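Local coordinates for protein 5-Carboxyvanillate Decarboxylase (Novosphingobium aromaticivorans, PDB 4QRN) that probably removes a carboxyl group from 5-carboxyvanillate as a metal-dependent decarboxylase of the amidohydrolase superfamily, here holding manganese and a nitrobenzoate inhibitor, at residues I177-H182 with Q205-H210; R146-G151 with G173-Q178; P317-C322 with D350-S355; L307-G312 with R330-M335. All coordinates share one frame; numbering follows the deposited sequence. Where two conformers were deposited one is given.

Interaction 1 (I177-H182 with Q205-H210); sequences IQINSH and QPLYIH. With MN (manganese (II) ion), chain E; 1DF (4-hydroxy-3-methoxy-5-nitrobenzoic acid), chain F.
Gln178 lays its side-chain amide beside the imidazole of His210, the two planes only 22° apart, with CD 3.3 Å from His210 CB and OE1 3.7 Å from His210 CD2. The amide's rotation is fixed from within its own segment: NE2 donates to Asn180 OD1 at 2.9 Å, in that carbonyl's plane. Shortened to an alanine, position 178 would probably leave Asn180 OD1 without this donor and His210 CB and its ring without packing on one side. With His210 CG anti to its backbone N (chi1 -174°), the imidazole reaches the metal, NE2 binding manganese at 2.2 Å together with Glu41, Asp336, a water and the inhibitor's O3 and O11. Strands 177-179 and 207-209 are the parallel pair of a beta-alpha-beta unit connected through helix 194-203, as in the amidohydrolase barrel. Tyr208 N to Ile177 O, Ile179 N to Tyr208 O and His210 N to Ile179 O carry the ladder. On the opposite sheet face from Gln178, Leu207 CD1 touches both Ile177 CG1 (3.8 Å) and Ile179 CG1 (3.7 Å).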
loop_
_atom_site.group_PDB
_atom_site.type_symbol
_atom_site.label_atom_id
_atom_site.label_comp_id
_atom_site.label_asym_id
_atom_site.label_seq_id
_atom_site.Cartn_x
_atom_site.Cartn_y
_atom_site.Cartn_z
ATOM N N ILE A 177 -10.226 -3.092 -22.249
ATOM C CA ILE A 177 -10.287 -4.373 -21.559
ATOM C C ILE A 177 -9.903 -4.157 -20.096
ATOM O O ILE A 177 -9.162 -3.232 -19.739
ATOM C CB ILE A 177 -9.407 -5.516 -22.170
ATOM C CG1 ILE A 177 -7.913 -5.138 -22.130
ATOM C CG2 ILE A 177 -9.902 -5.870 -23.581
ATOM C CD1 ILE A 177 -6.996 -6.297 -22.371
ATOM N N GLN A 178 -10.437 -5.058 -19.268
ATOM C CA GLN A 178 -10.019 -5.162 -17.875
ATOM C C GLN A 178 -9.261 -6.459 -17.690
ATOM O O GLN A 178 -9.755 -7.525 -18.056
ATOM C CB GLN A 178 -11.249 -5.145 -16.953
ATOM C CG GLN A 178 -10.869 -5.375 -15.481
ATOM C CD GLN A 178 -12.054 -5.206 -14.570
ATOM O OE1 GLN A 178 -12.567 -4.096 -14.411
ATOM N NE2 GLN A 178 -12.507 -6.309 -13.965
ATOM N N ILE A 179 -8.056 -6.371 -17.115
ATOM C CA ILE A 179 -7.307 -7.549 -16.703
ATOM C C ILE A 179 -7.267 -7.513 -15.181
ATOM O O ILE A 179 -6.962 -6.480 -14.570
ATOM C CB ILE A 179 -5.893 -7.587 -17.322
ATOM C CG1 ILE A 179 -6.014 -7.782 -18.843
ATOM C CG2 ILE A 179 -5.041 -8.709 -16.672
ATOM C CD1 ILE A 179 -4.675 -7.837 -19.585
ATOM N N ASN A 180 -7.606 -8.644 -14.572
ATOM C CA ASN A 180 -7.731 -8.787 -13.127
ATOM C C ASN A 180 -6.392 -9.149 -12.536
ATOM O O ASN A 180 -6.176 -10.244 -12.009
ATOM C CB ASN A 180 -8.817 -9.819 -12.860
ATOM C CG ASN A 180 -10.074 -9.439 -13.545
ATOM O OD1 ASN A 180 -10.662 -8.416 -13.190
ATOM N ND2 ASN A 180 -10.473 -10.205 -14.576
ATOM N N SER A 181 -5.457 -8.220 -12.682
ATOM C CA SER A 181 -4.098 -8.319 -12.196
ATOM C C SER A 181 -3.449 -9.631 -12.638
ATOM O O SER A 181 -3.498 -9.928 -13.830
ATOM C CB SER A 181 -4.011 -7.998 -10.700
ATOM O OG SER A 181 -2.709 -7.565 -10.409
ATOM N N HIS A 182 -2.744 -10.346 -11.753
ATOM C CA HIS A 182 -1.911 -11.464 -12.198
ATOM C C HIS A 182 -2.728 -12.566 -12.887
ATOM O O HIS A 182 -3.930 -12.726 -12.673
ATOM C CB HIS A 182 -1.140 -12.081 -11.008
ATOM C CG HIS A 182 -1.998 -12.877 -10.084
ATOM N ND1 HIS A 182 -2.139 -14.249 -10.186
ATOM C CD2 HIS A 182 -2.767 -12.479 -9.039
ATOM C CE1 HIS A 182 -2.973 -14.656 -9.238
ATOM N NE2 HIS A 182 -3.361 -13.604 -8.525
ATOM N N GLN A 205 -6.796 1.676 -27.122
ATOM C CA GLN A 205 -7.730 1.612 -26.015
ATOM C C GLN A 205 -6.985 1.439 -24.705
ATOM O O GLN A 205 -5.875 0.891 -24.688
ATOM C CB GLN A 205 -8.709 0.464 -26.196
ATOM C CG GLN A 205 -9.677 0.737 -27.317
ATOM C CD GLN A 205 -10.757 -0.310 -27.425
ATOM O OE1 GLN A 205 -10.565 -1.447 -27.004
ATOM N NE2 GLN A 205 -11.913 0.065 -27.996
ATOM N N PRO A 206 -7.615 1.865 -23.607
ATOM C CA PRO A 206 -6.990 1.706 -22.293
ATOM C C PRO A 206 -7.129 0.302 -21.756
ATOM O O PRO A 206 -8.080 -0.436 -22.063
ATOM C CB PRO A 206 -7.794 2.670 -21.417
ATOM C CG PRO A 206 -9.161 2.676 -22.076
ATOM C CD PRO A 206 -8.883 2.618 -23.535
ATOM N N LEU A 207 -6.165 -0.034 -20.905
ATOM C CA LEU A 207 -6.184 -1.224 -20.083
ATOM C C LEU A 207 -6.563 -0.830 -18.673
ATOM O O LEU A 207 -5.880 0.018 -18.081
ATOM C CB LEU A 207 -4.782 -1.828 -20.055
ATOM C CG LEU A 207 -4.575 -2.948 -19.040
ATOM C CD1 LEU A 207 -5.517 -4.153 -19.297
ATOM C CD2 LEU A 207 -3.127 -3.392 -19.047
ATOM N N TYR A 208 -7.605 -1.434 -18.105
ATOM C CA TYR A 208 -7.916 -1.260 -16.682
ATOM C C TYR A 208 -7.317 -2.464 -15.943
ATOM O O TYR A 208 -7.710 -3.610 -16.211
ATOM C CB TYR A 208 -9.439 -1.187 -16.506
ATOM C CG TYR A 208 -9.900 -0.499 -15.224
ATOM C CD1 TYR A 208 -9.630 -1.024 -13.962
ATOM C CD2 TYR A 208 -10.606 0.695 -15.278
ATOM C CE1 TYR A 208 -10.057 -0.377 -12.797
ATOM C CE2 TYR A 208 -11.059 1.327 -14.130
ATOM C CZ TYR A 208 -10.788 0.785 -12.893
ATOM O OH TYR A 208 -11.236 1.437 -11.768
ATOM N N ILE A 209 -6.344 -2.222 -15.060
ATOM C CA ILE A 209 -5.821 -3.312 -14.232
ATOM C C ILE A 209 -6.617 -3.277 -12.941
ATOM O O ILE A 209 -6.438 -2.394 -12.099
ATOM C CB ILE A 209 -4.320 -3.232 -13.970
ATOM C CG1 ILE A 209 -3.556 -3.236 -15.288
ATOM C CG2 ILE A 209 -3.902 -4.452 -13.120
ATOM C CD1 ILE A 209 -2.041 -3.152 -15.145
ATOM N N HIS A 210 -7.553 -4.214 -12.836
ATOM C CA HIS A 210 -8.419 -4.350 -11.680
ATOM C C HIS A 210 -7.769 -5.309 -10.680
ATOM O O HIS A 210 -7.019 -6.203 -11.082
ATOM C CB HIS A 210 -9.746 -4.944 -12.162
ATOM C CG HIS A 210 -10.799 -5.000 -11.101
ATOM N ND1 HIS A 210 -10.869 -6.012 -10.177
ATOM C CD2 HIS A 210 -11.812 -4.146 -10.808
ATOM C CE1 HIS A 210 -11.877 -5.763 -9.346
ATOM N NE2 HIS A 210 -12.483 -4.648 -9.721
HETATM MN MN MN E . -14.029 -3.608 -8.498
HETATM C C1 1DF F . -14.641 -6.757 -3.895
HETATM C CO1 1DF F . -14.301 -5.462 -4.167
HETATM C CO2 1DF F . -14.598 -7.713 -4.934
HETATM C CM1 1DF F . -14.016 -5.154 -5.540
HETATM C CM2 1DF F . -14.457 -7.338 -6.254
HETATM O OM 1DF F . -14.457 -8.216 -7.301
HETATM C CZ 1DF F . -14.282 -6.008 -6.607
HETATM C CC 1DF F . -14.983 -7.209 -2.524
HETATM C CV 1DF F . -14.359 -9.606 -6.986
HETATM O O1 1DF F . -15.522 -6.343 -1.717
HETATM O O2 1DF F . -14.762 -8.385 -2.214
HETATM O O3 1DF F . -14.316 -5.600 -7.842
HETATM N N 1DF F . -13.185 -3.916 -5.734
HETATM O O11 1DF F . -12.753 -3.597 -6.806
HETATM O O22 1DF F . -12.816 -3.302 -4.695
HETATM O O HOH W 1 -15.453 -3.682 -10.161
#

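Interaction 2 (R146-G151 with G173-Q178); sequences RFIGMG and GFKGIQ
Phe174 lies against the backbone of Gly149 and Gly151. Its CB is 3.4 Å from Gly149 O; chi1 of -67° sets CG beside the backbone N, still near that oxygen. CD1 meets Gly149 CA, while CD2 reaches Gly151 N and CA, both at 3.5 Å, and CE2 comes 3.7 Å from Gly151 CA. The carbonyl carbon of Met150 stands over one ring face, and Leu136 and Asn133 of helix 122-142 also touch the side chain. With a serine in its place, the strip beside the two glycines would probably be left with a gap and helix 122-142 without a packing partner. The main chains are joined by Lys175 N to Gly149 O (2.9 Å), Gly151 N to Gly176 O on a lone pair in the carbonyl plane, and Gln178 N to Gly151 O. This links strand 147-149, the edge of the three-stranded parallel sheet, to the start of strand 177-179, consistent with closure of the amidohydrolase barrel. Met150 bends at chi2 and chi3, bringing SD within 3.5 Å of Gly176 N and CE within 3.5 Å of Ile177 O. Polar bonding here thus rests on backbone and one water bridging Gly149 N and Gly173 O, while side chains supply apolar packing.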
loop_
_atom_site.group_PDB
_atom_site.type_symbol
_atom_site.label_atom_id
_atom_site.label_comp_id
_atom_site.label_asym_id
_atom_site.label_seq_id
_atom_site.Cartn_x
_atom_site.Cartn_y
_atom_site.Cartn_z
ATOM N N ARG A 146 -26.987 3.212 -21.371
ATOM C CA ARG A 146 -26.728 2.937 -19.950
ATOM C C ARG A 146 -25.500 2.081 -19.689
ATOM O O ARG A 146 -24.869 2.232 -18.647
ATOM C CB ARG A 146 -27.927 2.224 -19.302
ATOM C CG ARG A 146 -29.267 2.902 -19.526
ATOM C CD ARG A 146 -29.321 4.324 -19.071
ATOM N NE ARG A 146 -29.039 4.525 -17.650
ATOM C CZ ARG A 146 -29.930 4.365 -16.668
ATOM N NH1 ARG A 146 -31.156 3.933 -16.911
ATOM N NH2 ARG A 146 -29.573 4.600 -15.424
ATOM N N PHE A 147 -25.204 1.128 -20.584
ATOM C CA PHE A 147 -24.168 0.121 -20.350
ATOM C C PHE A 147 -23.076 0.276 -21.401
ATOM O O PHE A 147 -23.383 0.348 -22.601
ATOM C CB PHE A 147 -24.722 -1.294 -20.507
ATOM C CG PHE A 147 -25.717 -1.765 -19.449
ATOM C CD1 PHE A 147 -25.925 -1.112 -18.235
ATOM C CD2 PHE A 147 -26.427 -2.941 -19.696
ATOM C CE1 PHE A 147 -26.833 -1.629 -17.307
ATOM C CE2 PHE A 147 -27.320 -3.456 -18.779
ATOM C CZ PHE A 147 -27.534 -2.800 -17.589
ATOM N N ILE A 148 -21.826 0.294 -20.940
ATOM C CA ILE A 148 -20.650 0.372 -21.786
ATOM C C ILE A 148 -19.769 -0.799 -21.399
ATOM O O ILE A 148 -19.634 -1.086 -20.210
ATOM C CB ILE A 148 -19.891 1.701 -21.524
ATOM C CG1 ILE A 148 -20.803 2.896 -21.819
ATOM C CG2 ILE A 148 -18.592 1.768 -22.333
ATOM C CD1 ILE A 148 -20.417 4.158 -21.053
ATOM N N GLY A 149 -19.162 -1.477 -22.364
ATOM C CA GLY A 149 -18.407 -2.666 -22.039
ATOM C C GLY A 149 -16.899 -2.542 -22.123
ATOM O O GLY A 149 -16.346 -1.882 -23.024
ATOM N N MET A 150 -16.233 -3.259 -21.208
ATOM C CA MET A 150 -14.804 -3.563 -21.266
ATOM C C MET A 150 -14.701 -5.075 -21.461
ATOM O O MET A 150 -15.374 -5.840 -20.777
ATOM C CB MET A 150 -14.101 -3.150 -19.967
ATOM C CG MET A 150 -14.140 -1.645 -19.713
ATOM S SD MET A 150 -13.048 -0.683 -20.771
ATOM C CE MET A 150 -11.536 -0.722 -19.802
ATOM N N GLY A 151 -13.850 -5.509 -22.379
ATOM C CA GLY A 151 -13.694 -6.931 -22.605
ATOM C C GLY A 151 -12.880 -7.625 -21.534
ATOM O O GLY A 151 -12.058 -7.007 -20.835
ATOM N N GLY A 173 -18.124 -3.292 -29.837
ATOM C CA GLY A 173 -18.327 -1.938 -29.358
ATOM C C GLY A 173 -17.706 -1.665 -27.986
ATOM O O GLY A 173 -18.061 -0.661 -27.351
ATOM N N PHE A 174 -16.782 -2.510 -27.544
ATOM C CA PHE A 174 -16.152 -2.296 -26.254
ATOM C C PHE A 174 -15.150 -1.160 -26.327
ATOM O O PHE A 174 -14.644 -0.809 -27.401
ATOM C CB PHE A 174 -15.442 -3.558 -25.794
ATOM C CG PHE A 174 -16.356 -4.720 -25.464
ATOM C CD1 PHE A 174 -17.737 -4.580 -25.315
ATOM C CD2 PHE A 174 -15.792 -5.968 -25.275
ATOM C CE1 PHE A 174 -18.528 -5.667 -24.976
ATOM C CE2 PHE A 174 -16.578 -7.069 -24.934
ATOM C CZ PHE A 174 -17.957 -6.915 -24.801
ATOM N N LYS A 175 -14.843 -0.598 -25.159
ATOM C CA LYS A 175 -14.004 0.604 -25.064
ATOM C C LYS A 175 -12.608 0.316 -24.541
ATOM O O LYS A 175 -11.769 1.211 -24.474
ATOM C CB LYS A 175 -14.720 1.649 -24.205
ATOM C CG LYS A 175 -16.031 2.104 -24.820
ATOM C CD LYS A 175 -15.870 2.746 -26.187
ATOM C CE LYS A 175 -17.190 3.300 -26.681
ATOM N NZ LYS A 175 -16.985 4.038 -27.949
ATOM N N GLY A 176 -12.319 -0.941 -24.222
ATOM C CA GLY A 176 -11.018 -1.345 -23.707
ATOM C C GLY A 176 -11.194 -2.701 -23.078
ATOM O O GLY A 176 -12.190 -3.384 -23.352
ATOM N N ILE A 177 -10.226 -3.092 -22.249
ATOM C CA ILE A 177 -10.287 -4.373 -21.559
ATOM C C ILE A 177 -9.903 -4.157 -20.096
ATOM O O ILE A 177 -9.162 -3.232 -19.739
ATOM C CB ILE A 177 -9.407 -5.516 -22.170
ATOM C CG1 ILE A 177 -7.913 -5.138 -22.130
ATOM C CG2 ILE A 177 -9.902 -5.870 -23.581
ATOM C CD1 ILE A 177 -6.996 -6.297 -22.371
ATOM N N GLN A 178 -10.437 -5.058 -19.268
ATOM C CA GLN A 178 -10.019 -5.162 -17.875
ATOM C C GLN A 178 -9.261 -6.459 -17.690
ATOM O O GLN A 178 -9.755 -7.525 -18.056
ATOM C CB GLN A 178 -11.249 -5.145 -16.953
ATOM C CG GLN A 178 -10.869 -5.375 -15.481
ATOM C CD GLN A 178 -12.054 -5.206 -14.570
ATOM O OE1 GLN A 178 -12.567 -4.096 -14.411
ATOM N NE2 GLN A 178 -12.507 -6.309 -13.965
HETATM O O HOH W 2 -19.770 -0.942 -25.113
#

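Interaction 3 (P317-C322 with D350-S355); sequences PAIKFC and DAMDMS
Lys320 leaves its helix with CG beside the backbone N (chi1 -74°) and then runs extended to its ammonium group, which is how NZ reaches across to the backbone of Asp353. In Met352 a nearly extended chi2 (-169°) carries SD to Ile319, whereas in Met354 the bend at chi3 turns CE toward the same residue. The contact joins helix 316-326, one of the outer helices of the amidohydrolase barrel, to the loop that links helix 343-350 with helix 356-370. Asp353 is the centre of an inverse gamma turn in that loop, and Ser355 holds the N-cap position of the helix that follows. Ile319 divides its branches between the two methionines: CD1 meets Met352 SD at 3.9 Å, and CG2 meets Met354 CE at 4.2 Å, each pair of side chains crossing at about a right angle. Phe362 of helix 356-370 touches both Ile319 and Met352, so the apolar patch extends inward from the loop. Toward the surface the character changes to polar. The carboxylate of Asp353 lies near the ammonium of Lys320 without touching it, OD2 being 4.7 Å from NZ, and an attraction at that range would probably be modest; OD1 instead bonds a glycerol probably left from crystallisation. Pro317 and Phe321 pack against Phe321 and Pro317 of the second subunit. Lys320 NZ donates to Asp353 O at 2.8 Å, approaching 32° from the carbonyl plane.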
loop_
_atom_site.group_PDB
_atom_site.type_symbol
_atom_site.label_atom_id
_atom_site.label_comp_id
_atom_site.label_asym_id
_atom_site.label_seq_id
_atom_site.Cartn_x
_atom_site.Cartn_y
_atom_site.Cartn_z
ATOM N N PRO A 317 -10.810 13.989 0.921
ATOM C CA PRO A 317 -9.374 14.298 1.037
ATOM C C PRO A 317 -8.527 13.484 0.066
ATOM O O PRO A 317 -7.546 13.993 -0.493
ATOM C CB PRO A 317 -9.058 13.935 2.502
ATOM C CG PRO A 317 -10.339 13.974 3.216
ATOM C CD PRO A 317 -11.419 13.644 2.226
ATOM N N ALA A 318 -8.864 12.207 -0.098
ATOM C CA ALA A 318 -8.079 11.347 -0.969
ATOM C C ALA A 318 -8.302 11.687 -2.440
ATOM O O ALA A 318 -7.349 11.703 -3.227
ATOM C CB ALA A 318 -8.374 9.896 -0.706
ATOM N N ILE A 319 -9.544 11.972 -2.815
ATOM C CA ILE A 319 -9.827 12.366 -4.190
ATOM C C ILE A 319 -9.058 13.640 -4.530
ATOM O O ILE A 319 -8.420 13.727 -5.577
ATOM C CB ILE A 319 -11.342 12.564 -4.404
ATOM C CG1 ILE A 319 -12.060 11.221 -4.245
ATOM C CG2 ILE A 319 -11.604 13.176 -5.760
ATOM C CD1 ILE A 319 -13.553 11.385 -4.079
ATOM N N LYS A 320 -9.137 14.636 -3.653
ATOM C CA LYS A 320 -8.472 15.900 -3.927
ATOM C C LYS A 320 -6.959 15.738 -3.981
ATOM O O LYS A 320 -6.294 16.379 -4.797
ATOM C CB LYS A 320 -8.869 16.951 -2.890
ATOM C CG LYS A 320 -10.280 17.485 -3.085
ATOM C CD LYS A 320 -10.637 18.544 -2.054
ATOM C CE LYS A 320 -11.936 19.261 -2.415
ATOM N NZ LYS A 320 -12.280 20.276 -1.358
ATOM N N PHE A 321 -6.412 14.913 -3.101
ATOM C CA PHE A 321 -4.971 14.664 -3.100
ATOM C C PHE A 321 -4.558 14.097 -4.453
ATOM O O PHE A 321 -3.602 14.532 -5.102
ATOM C CB PHE A 321 -4.621 13.687 -1.973
ATOM C CG PHE A 321 -3.155 13.343 -1.913
ATOM C CD1 PHE A 321 -2.647 12.334 -2.713
ATOM C CD2 PHE A 321 -2.293 14.018 -1.069
ATOM C CE1 PHE A 321 -1.297 12.004 -2.682
ATOM C CE2 PHE A 321 -0.946 13.709 -1.051
ATOM C CZ PHE A 321 -0.447 12.696 -1.859
ATOM N N CYS A 322 -5.323 13.108 -4.893
ATOM C CA CYS A 322 -5.001 12.430 -6.122
ATOM C C CYS A 322 -5.170 13.391 -7.332
ATOM O O CYS A 322 -4.373 13.360 -8.271
ATOM C CB CYS A 322 -5.895 11.199 -6.211
ATOM S SG CYS A 322 -5.418 9.987 -7.409
ATOM N N ASP A 350 -21.555 14.136 -4.766
ATOM C CA ASP A 350 -22.267 15.253 -5.383
ATOM C C ASP A 350 -22.005 16.556 -4.637
ATOM O O ASP A 350 -22.070 17.630 -5.245
ATOM C CB ASP A 350 -23.775 15.007 -5.320
ATOM C CG ASP A 350 -24.323 14.038 -6.352
ATOM O OD1 ASP A 350 -23.685 13.730 -7.389
ATOM O OD2 ASP A 350 -25.474 13.623 -6.117
ATOM N N ALA A 351 -21.774 16.472 -3.322
ATOM C CA ALA A 351 -21.735 17.652 -2.451
ATOM C C ALA A 351 -20.330 18.057 -2.020
ATOM O O ALA A 351 -20.163 18.856 -1.099
ATOM C CB ALA A 351 -22.644 17.411 -1.243
ATOM N N MET A 352 -19.318 17.542 -2.720
ATOM C CA MET A 352 -17.947 17.909 -2.378
ATOM C C MET A 352 -17.725 19.400 -2.623
ATOM O O MET A 352 -18.333 20.010 -3.501
ATOM C CB MET A 352 -16.944 17.117 -3.206
ATOM C CG MET A 352 -16.937 15.648 -2.842
ATOM S SD MET A 352 -15.547 14.719 -3.565
ATOM C CE MET A 352 -16.057 14.548 -5.282
ATOM N N ASP A 353 -16.803 19.972 -1.846
ATOM C CA ASP A 353 -16.427 21.379 -1.994
ATOM C C ASP A 353 -15.399 21.474 -3.110
ATOM O O ASP A 353 -14.196 21.581 -2.884
ATOM C CB ASP A 353 -15.903 21.934 -0.682
ATOM C CG ASP A 353 -15.574 23.397 -0.766
ATOM O OD1 ASP A 353 -15.972 24.060 -1.734
ATOM O OD2 ASP A 353 -14.907 23.913 0.152
ATOM N N MET A 354 -15.930 21.410 -4.329
ATOM C CA MET A 354 -15.171 21.271 -5.546
ATOM C C MET A 354 -15.929 22.071 -6.601
ATOM O O MET A 354 -17.156 22.060 -6.620
ATOM C CB MET A 354 -15.133 19.769 -5.849
ATOM C CG MET A 354 -14.372 19.366 -7.024
ATOM S SD MET A 354 -14.389 17.566 -7.228
ATOM C CE MET A 354 -13.431 16.935 -5.884
ATOM N N SER A 355 -15.207 22.788 -7.459
ATOM C CA SER A 355 -15.874 23.615 -8.451
ATOM C C SER A 355 -16.777 22.782 -9.353
ATOM O O SER A 355 -16.549 21.586 -9.566
ATOM C CB SER A 355 -14.863 24.352 -9.314
ATOM O OG SER A 355 -14.249 23.477 -10.242
#

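Interaction 4 (L307-G312 with R330-M335); sequences LVTNSG and RVMYAM
Asn310 OD1 accepts the backbone N-H of Ala334 at 2.8 Å, nearly straight on to the carbonyl, and thereby continues with a side chain the ladder that the backbones began. Its chi1 of 81° sets CG between the backbone N and the carbonyl carbon, swinging the amide across to the neighbouring segment; ND2 is held by Val313 O. Before it come three main-chain bonds: Val308 N to Arg330 O, Met332 N to Val308 O at 2.8 Å, and Asn310 N to Met332 O. At the start of the pair, Leu307 CD2 sits over the centre of the Arg330 guanidinium face, 3.4 Å above its plane, while Leu307 CB meets Met332 CE at 4.0 Å. Farther along, the methyl of Ala334 packs on Ser311 CB and on Thr309 OG1 (3.6 Å), which is hydrogen-bonded to Tyr208 OH. At the far end a water joins Gly312 N to Met335 O. The strands are the parallel pair of a beta-alpha-beta unit, 306-309 and 331-332, crossed over by helix 316-326, with 331-332 at the end of the five-stranded sheet. A second shell positions these groups: Arg330 NH2 bonds Gln258 and its NE bonds Val306 O, fixing the guanidinium. Ser311 OG bonds Glu41 and the backbone N of His263. Since Glu41 binds the manganese, the hydroxyl is likely to help orient that carboxylate, tying the strand ends to the metal site.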
loop_
_atom_site.group_PDB
_atom_site.type_symbol
_atom_site.label_atom_id
_atom_site.label_comp_id
_atom_site.label_asym_id
_atom_site.label_seq_id
_atom_site.Cartn_x
_atom_site.Cartn_y
_atom_site.Cartn_z
ATOM N N LEU A 307 -4.231 6.576 -15.318
ATOM C CA LEU A 307 -5.520 7.195 -15.035
ATOM C C LEU A 307 -6.087 6.491 -13.802
ATOM O O LEU A 307 -5.853 5.293 -13.613
ATOM C CB LEU A 307 -6.456 6.982 -16.223
ATOM C CG LEU A 307 -5.990 7.647 -17.528
ATOM C CD1 LEU A 307 -6.769 7.087 -18.703
ATOM C CD2 LEU A 307 -6.114 9.192 -17.463
ATOM N N VAL A 308 -6.806 7.235 -12.970
ATOM C CA VAL A 308 -7.271 6.694 -11.701
ATOM C C VAL A 308 -8.751 6.912 -11.530
ATOM O O VAL A 308 -9.304 7.946 -11.937
ATOM C CB VAL A 308 -6.504 7.377 -10.540
ATOM C CG1 VAL A 308 -7.185 7.199 -9.191
ATOM C CG2 VAL A 308 -5.079 6.883 -10.516
ATOM N N THR A 309 -9.405 5.936 -10.915
ATOM C CA THR A 309 -10.782 6.113 -10.467
ATOM C C THR A 309 -10.820 6.071 -8.939
ATOM O O THR A 309 -9.911 5.566 -8.292
ATOM C CB THR A 309 -11.760 5.075 -11.044
ATOM O OG1 THR A 309 -11.714 3.877 -10.243
ATOM C CG2 THR A 309 -11.473 4.769 -12.511
ATOM N N ASN A 310 -11.928 6.557 -8.372
ATOM C CA ASN A 310 -12.117 6.517 -6.921
ATOM C C ASN A 310 -12.945 5.331 -6.446
ATOM O O ASN A 310 -13.564 5.420 -5.384
ATOM C CB ASN A 310 -12.754 7.805 -6.388
ATOM C CG ASN A 310 -14.244 7.811 -6.578
ATOM O OD1 ASN A 310 -14.723 7.520 -7.666
ATOM N ND2 ASN A 310 -14.988 8.156 -5.532
ATOM N N SER A 311 -12.967 4.218 -7.182
ATOM C CA SER A 311 -13.752 3.085 -6.715
ATOM C C SER A 311 -13.417 2.749 -5.266
ATOM O O SER A 311 -12.251 2.677 -4.895
ATOM C CB SER A 311 -13.545 1.859 -7.604
ATOM O OG SER A 311 -12.155 1.627 -7.765
ATOM N N GLY A 312 -14.447 2.581 -4.438
ATOM C CA GLY A 312 -14.265 2.248 -3.046
ATOM C C GLY A 312 -13.761 3.361 -2.147
ATOM O O GLY A 312 -13.571 3.122 -0.937
ATOM N N ARG A 330 -7.406 13.515 -14.801
ATOM C CA ARG A 330 -6.947 12.127 -14.831
ATOM C C ARG A 330 -7.555 11.291 -13.712
ATOM O O ARG A 330 -7.108 10.167 -13.480
ATOM C CB ARG A 330 -5.419 12.066 -14.804
ATOM C CG ARG A 330 -4.796 12.809 -15.973
ATOM C CD ARG A 330 -3.299 12.534 -16.093
ATOM N NE ARG A 330 -3.002 11.192 -16.589
ATOM C CZ ARG A 330 -3.022 10.833 -17.868
ATOM N NH1 ARG A 330 -3.331 11.720 -18.809
ATOM N NH2 ARG A 330 -2.732 9.597 -18.214
ATOM N N VAL A 331 -8.591 11.818 -13.051
ATOM C CA VAL A 331 -9.253 11.160 -11.925
ATOM C C VAL A 331 -10.751 11.112 -12.220
ATOM O O VAL A 331 -11.370 12.152 -12.485
ATOM C CB VAL A 331 -8.976 11.910 -10.602
ATOM C CG1 VAL A 331 -9.684 11.239 -9.437
ATOM C CG2 VAL A 331 -7.475 12.031 -10.371
ATOM N N MET A 332 -11.329 9.911 -12.147
ATOM C CA MET A 332 -12.711 9.643 -12.543
ATOM C C MET A 332 -13.493 9.002 -11.414
ATOM O O MET A 332 -12.957 8.227 -10.616
ATOM C CB MET A 332 -12.699 8.656 -13.740
ATOM C CG MET A 332 -12.157 9.284 -15.006
ATOM S SD MET A 332 -11.912 8.090 -16.336
ATOM C CE MET A 332 -10.387 7.300 -15.801
ATOM N N TYR A 333 -14.788 9.267 -11.414
ATOM C CA TYR A 333 -15.715 8.615 -10.520
ATOM C C TYR A 333 -15.934 7.150 -10.903
ATOM O O TYR A 333 -16.072 6.811 -12.081
ATOM C CB TYR A 333 -17.062 9.351 -10.568
ATOM C CG TYR A 333 -18.147 8.643 -9.776
ATOM C CD1 TYR A 333 -18.112 8.616 -8.381
ATOM C CD2 TYR A 333 -19.172 7.962 -10.411
ATOM C CE1 TYR A 333 -19.073 7.923 -7.657
ATOM C CE2 TYR A 333 -20.123 7.269 -9.701
ATOM C CZ TYR A 333 -20.070 7.234 -8.321
ATOM O OH TYR A 333 -21.044 6.521 -7.655
ATOM N N ALA A 334 -16.017 6.295 -9.881
ATOM C CA ALA A 334 -16.461 4.908 -10.039
ATOM C C ALA A 334 -17.175 4.513 -8.765
ATOM O O ALA A 334 -16.819 4.964 -7.670
ATOM C CB ALA A 334 -15.292 3.960 -10.280
ATOM N N MET A 335 -18.172 3.640 -8.918
ATOM C CA MET A 335 -18.939 3.151 -7.782
ATOM C C MET A 335 -18.429 1.801 -7.217
ATOM O O MET A 335 -18.502 1.578 -6.015
ATOM C CB MET A 335 -20.414 3.045 -8.177
ATOM C CG MET A 335 -21.288 2.448 -7.103
ATOM S SD MET A 335 -23.027 2.385 -7.531
ATOM C CE MET A 335 -23.581 4.011 -7.032
HETATM O O HOH W 3 -17.447 3.288 -3.976
#

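Interactions 1, 2 and 4 follow the barrel wall, whereas interaction 3 lies outside it. Along the chain, interaction 2 ends on strand 177-179, where interaction 1 begins, and their centres are about 11 Å apart. Interactions 1 and 4 occupy the two ends of the five-stranded parallel sheet, their centres about 14 Å apart, yet meet through Tyr208 OH, which also bonds the metal ligand Glu41, and Thr309 OG1. Interactions 3 and 4 alternate along the sequence, since helix 316-326 connects the two strands of interaction 4; Ile319 and Cys322 pack back on Asn310 and Val308. Interaction 3, about 26 Å from interaction 1 between centres, thus belongs to the periphery, and the metal site to the strand ends.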